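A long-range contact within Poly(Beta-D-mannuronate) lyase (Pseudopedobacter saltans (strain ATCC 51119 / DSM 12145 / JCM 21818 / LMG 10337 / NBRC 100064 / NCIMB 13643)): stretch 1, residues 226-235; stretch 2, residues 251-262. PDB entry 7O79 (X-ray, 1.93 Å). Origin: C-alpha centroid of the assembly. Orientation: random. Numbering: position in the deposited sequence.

Stretch 1 226-235: ISTKGGIVGR
Stretch 2, residues 251-262: NEKGSYGIRLAG

Strand 230-235 and strand 255-260 run side by side as parallel neighbours: their N-to-C directions differ by 8° and their axes approach to 4.6 Å. Bridges pair G230 with S255, then I232 with I258, V233 with R259 and G234 with L260, at CA-CA separations of 4.5 to 4.9 Å. The register slips by one between G230 and I232, a beta bulge. It coincides with irregular backbone angles, G230 at phi/psi 96/-174 and G257 at -92/-106.

Six backbone hydrogen bonds hold the ladder. G230 N donates to G254 O (2.9 Å, 170°) and Y256 N to G230 O (3.0 Å, 163°). Beyond the bulge, I232 N donates to G257 O (3.0 Å), R259 N to I232 O (2.9 Å), G234 N to R259 O (2.8 Å, bent to 140°) and A261 N to G234 O (2.8 Å). Thus G230, I232 and G234 each use both N and O toward the partner, the alternation expected of a parallel pair.

Before the strand, a type II turn from E252 to S255 is closed by S255 N to E252 O (3.1 Å); S255 OG, with chi1 58° (p), also donates to E252 O (2.6 Å). G254 sits at 87/-8, where a CB would jam against the preceding carbonyl. A salt bridge and a hydrogen bond from the K229 ammonium, together with the backbone bond from G230 N to G254 O, tie this turn to stretch 1. K229, m-t-t-m, brings NZ to E252 OE1 in the salt bridge (2.9 Å) and donates from NZ to K253 O (2.8 Å). E252 points toward stretch 1 with chi1 170° (t) and chi2 82° (p); S227 OG lies 2.9 Å from E252 OE2, a weak hydrogen bond at best.

The Y256 ring (chi1 74°, p; chi2 87°) lies over the bulge. G231 CA is 3.8 Å from its centroid and 11° off the normal, a CH-pi contact over the face. An ideal CB on G231 would come within 2.4 Å of Y256 CE1 and 2.8 Å of G257 O, so the packing leaves no room for one. At G234, likewise, a CB would meet L260 CD1 at 2.6 Å.

V233 (chi1 176°, t) and R259 (t-t-p, chi4 87°) share a face of the sheet. V233 CG1 lies over the guanidinium, 3.7 Å from R259 CZ, while R259 NE donates to Y256 OH (3.1 Å, 161°). Water 2 donates to G234 O (3.1 Å) and weakly accepts from R259 NH1 (3.0 Å).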

# COMPACT_ATOMS: atom_id res chain seq x y z
N ILE A 226 5.94 -6.54 10.04
CA ILE A 226 6.30 -7.59 10.98
C ILE A 226 5.23 -8.67 10.95
O ILE A 226 4.05 -8.39 11.20
CB ILE A 226 6.49 -7.03 12.40
CG1 ILE A 226 7.68 -6.06 12.43
CG2 ILE A 226 6.74 -8.17 13.38
CD1 ILE A 226 7.95 -5.47 13.81
N SER A 227 5.64 -9.90 10.61
CA SER A 227 4.81 -11.10 10.77
C SER A 227 3.43 -10.95 10.11
O SER A 227 2.39 -11.23 10.72
CB SER A 227 4.67 -11.45 12.26
OG SER A 227 3.91 -12.64 12.44
N THR A 228 3.42 -10.53 8.85
CA THR A 228 2.17 -10.22 8.16
C THR A 228 2.02 -11.08 6.91
O THR A 228 2.97 -11.19 6.12
CB THR A 228 2.07 -8.73 7.79
OG1 THR A 228 2.20 -7.94 8.97
CG2 THR A 228 0.74 -8.42 7.09
N LYS A 229 0.84 -11.67 6.75
CA LYS A 229 0.58 -12.47 5.57
C LYS A 229 0.49 -11.56 4.34
O LYS A 229 -0.04 -10.45 4.42
CB LYS A 229 -0.72 -13.25 5.74
CG LYS A 229 -0.72 -14.29 6.88
CD LYS A 229 -2.08 -15.00 6.88
CE LYS A 229 -2.23 -15.89 8.10
NZ LYS A 229 -1.12 -16.89 8.13
N GLY A 230 1.01 -12.04 3.22
CA GLY A 230 1.02 -11.24 2.01
C GLY A 230 2.34 -10.53 1.81
O GLY A 230 3.31 -10.73 2.55
N GLY A 231 2.37 -9.67 0.78
CA GLY A 231 3.57 -8.94 0.43
C GLY A 231 3.24 -7.52 -0.01
O GLY A 231 2.07 -7.12 -0.08
N ILE A 232 4.30 -6.78 -0.32
CA ILE A 232 4.18 -5.43 -0.87
C ILE A 232 4.17 -5.57 -2.38
O ILE A 232 5.12 -6.12 -2.96
CB ILE A 232 5.35 -4.53 -0.42
CG1 ILE A 232 5.31 -4.30 1.10
CG2 ILE A 232 5.28 -3.18 -1.15
CD1 ILE A 232 6.55 -3.57 1.64
N VAL A 233 3.10 -5.13 -3.03
CA VAL A 233 2.84 -5.53 -4.41
C VAL A 233 2.60 -4.30 -5.29
O VAL A 233 1.71 -3.49 -5.01
CB VAL A 233 1.66 -6.51 -4.51
CG1 VAL A 233 1.35 -6.84 -5.96
CG2 VAL A 233 1.97 -7.78 -3.75
N GLY A 234 3.42 -4.16 -6.34
CA GLY A 234 3.04 -3.36 -7.49
C GLY A 234 2.19 -4.18 -8.44
O GLY A 234 2.71 -4.93 -9.27
N ARG A 235 0.87 -4.11 -8.30
CA ARG A 235 -0.03 -4.93 -9.12
C ARG A 235 -0.20 -4.37 -10.53
O ARG A 235 -0.20 -5.12 -11.51
CB ARG A 235 -1.39 -5.06 -8.44
CG ARG A 235 -2.45 -5.76 -9.29
CD ARG A 235 -2.08 -7.20 -9.67
NE ARG A 235 -3.12 -7.81 -10.48
CZ ARG A 235 -3.25 -7.66 -11.80
NH1 ARG A 235 -2.34 -6.97 -12.50
NH2 ARG A 235 -4.26 -8.25 -12.44
N ASN A 251 8.69 -15.95 10.18
CA ASN A 251 8.18 -17.20 9.61
C ASN A 251 6.66 -17.28 9.66
O ASN A 251 6.09 -18.36 9.79
CB ASN A 251 8.82 -18.40 10.28
CG ASN A 251 10.30 -18.44 10.04
OD1 ASN A 251 10.76 -18.16 8.93
ND2 ASN A 251 11.06 -18.73 11.09
N GLU A 252 5.98 -16.14 9.55
CA GLU A 252 4.53 -16.16 9.47
C GLU A 252 4.11 -16.90 8.21
O GLU A 252 4.56 -16.57 7.10
CB GLU A 252 3.97 -14.74 9.46
CG GLU A 252 2.46 -14.67 9.14
CD GLU A 252 1.59 -14.94 10.34
OE1 GLU A 252 0.47 -15.46 10.16
OE2 GLU A 252 2.00 -14.64 11.48
N LYS A 253 3.25 -17.89 8.36
CA LYS A 253 2.72 -18.59 7.20
C LYS A 253 2.05 -17.60 6.26
O LYS A 253 1.26 -16.76 6.69
CB LYS A 253 1.72 -19.66 7.64
CG LYS A 253 1.48 -20.74 6.60
N GLY A 254 2.37 -17.68 4.96
CA GLY A 254 1.78 -16.80 3.97
C GLY A 254 2.48 -15.47 3.75
O GLY A 254 2.10 -14.73 2.84
N SER A 255 3.46 -15.12 4.58
CA SER A 255 4.23 -13.91 4.36
C SER A 255 5.16 -14.05 3.17
O SER A 255 5.71 -15.13 2.89
CB SER A 255 5.05 -13.56 5.61
OG SER A 255 5.92 -14.63 5.95
N TYR A 256 5.36 -12.95 2.47
CA TYR A 256 6.40 -12.89 1.45
C TYR A 256 6.87 -11.46 1.31
O TYR A 256 6.46 -10.57 2.06
CB TYR A 256 5.89 -13.55 0.16
CG TYR A 256 4.88 -12.82 -0.69
CD1 TYR A 256 5.27 -11.91 -1.66
CD2 TYR A 256 3.53 -13.13 -0.59
CE1 TYR A 256 4.33 -11.27 -2.48
CE2 TYR A 256 2.58 -12.51 -1.40
CZ TYR A 256 2.99 -11.59 -2.35
OH TYR A 256 2.04 -11.00 -3.16
N GLY A 257 7.79 -11.25 0.37
CA GLY A 257 8.47 -9.98 0.28
C GLY A 257 7.84 -8.96 -0.65
O GLY A 257 6.81 -8.35 -0.33
N ILE A 258 8.47 -8.77 -1.80
CA ILE A 258 8.10 -7.73 -2.75
C ILE A 258 7.75 -8.39 -4.08
O ILE A 258 8.41 -9.33 -4.52
CB ILE A 258 9.24 -6.70 -2.89
CG1 ILE A 258 9.48 -6.01 -1.54
CG2 ILE A 258 8.96 -5.68 -3.98
CD1 ILE A 258 10.86 -5.35 -1.38
N ARG A 259 6.68 -7.90 -4.71
CA ARG A 259 6.22 -8.43 -5.99
C ARG A 259 5.82 -7.29 -6.93
O ARG A 259 5.08 -6.38 -6.53
CB ARG A 259 5.04 -9.37 -5.79
CG ARG A 259 4.25 -9.61 -7.05
CD ARG A 259 3.48 -10.91 -6.99
NE ARG A 259 2.22 -10.84 -6.24
CZ ARG A 259 1.04 -10.47 -6.73
NH1 ARG A 259 0.94 -10.05 -7.99
NH2 ARG A 259 -0.04 -10.50 -5.96
N LEU A 260 6.32 -7.33 -8.17
CA LEU A 260 6.09 -6.25 -9.12
C LEU A 260 5.58 -6.78 -10.45
O LEU A 260 6.05 -7.80 -10.95
CB LEU A 260 7.37 -5.44 -9.43
CG LEU A 260 7.87 -4.33 -8.51
CD1 LEU A 260 6.82 -3.21 -8.39
CD2 LEU A 260 8.29 -4.87 -7.17
N ALA A 261 4.65 -6.02 -11.05
CA ALA A 261 4.46 -5.98 -12.50
C ALA A 261 4.78 -4.58 -12.99
O ALA A 261 4.63 -3.60 -12.24
CB ALA A 261 3.02 -6.35 -12.88
N GLY A 262 5.22 -4.46 -14.24
CA GLY A 262 5.36 -3.15 -14.86
C GLY A 262 6.81 -2.70 -14.98
O GLY A 262 7.76 -3.37 -14.57
O HOH W 1 5.29 -10.14 4.87
O HOH W 2 2.42 -8.03 -9.60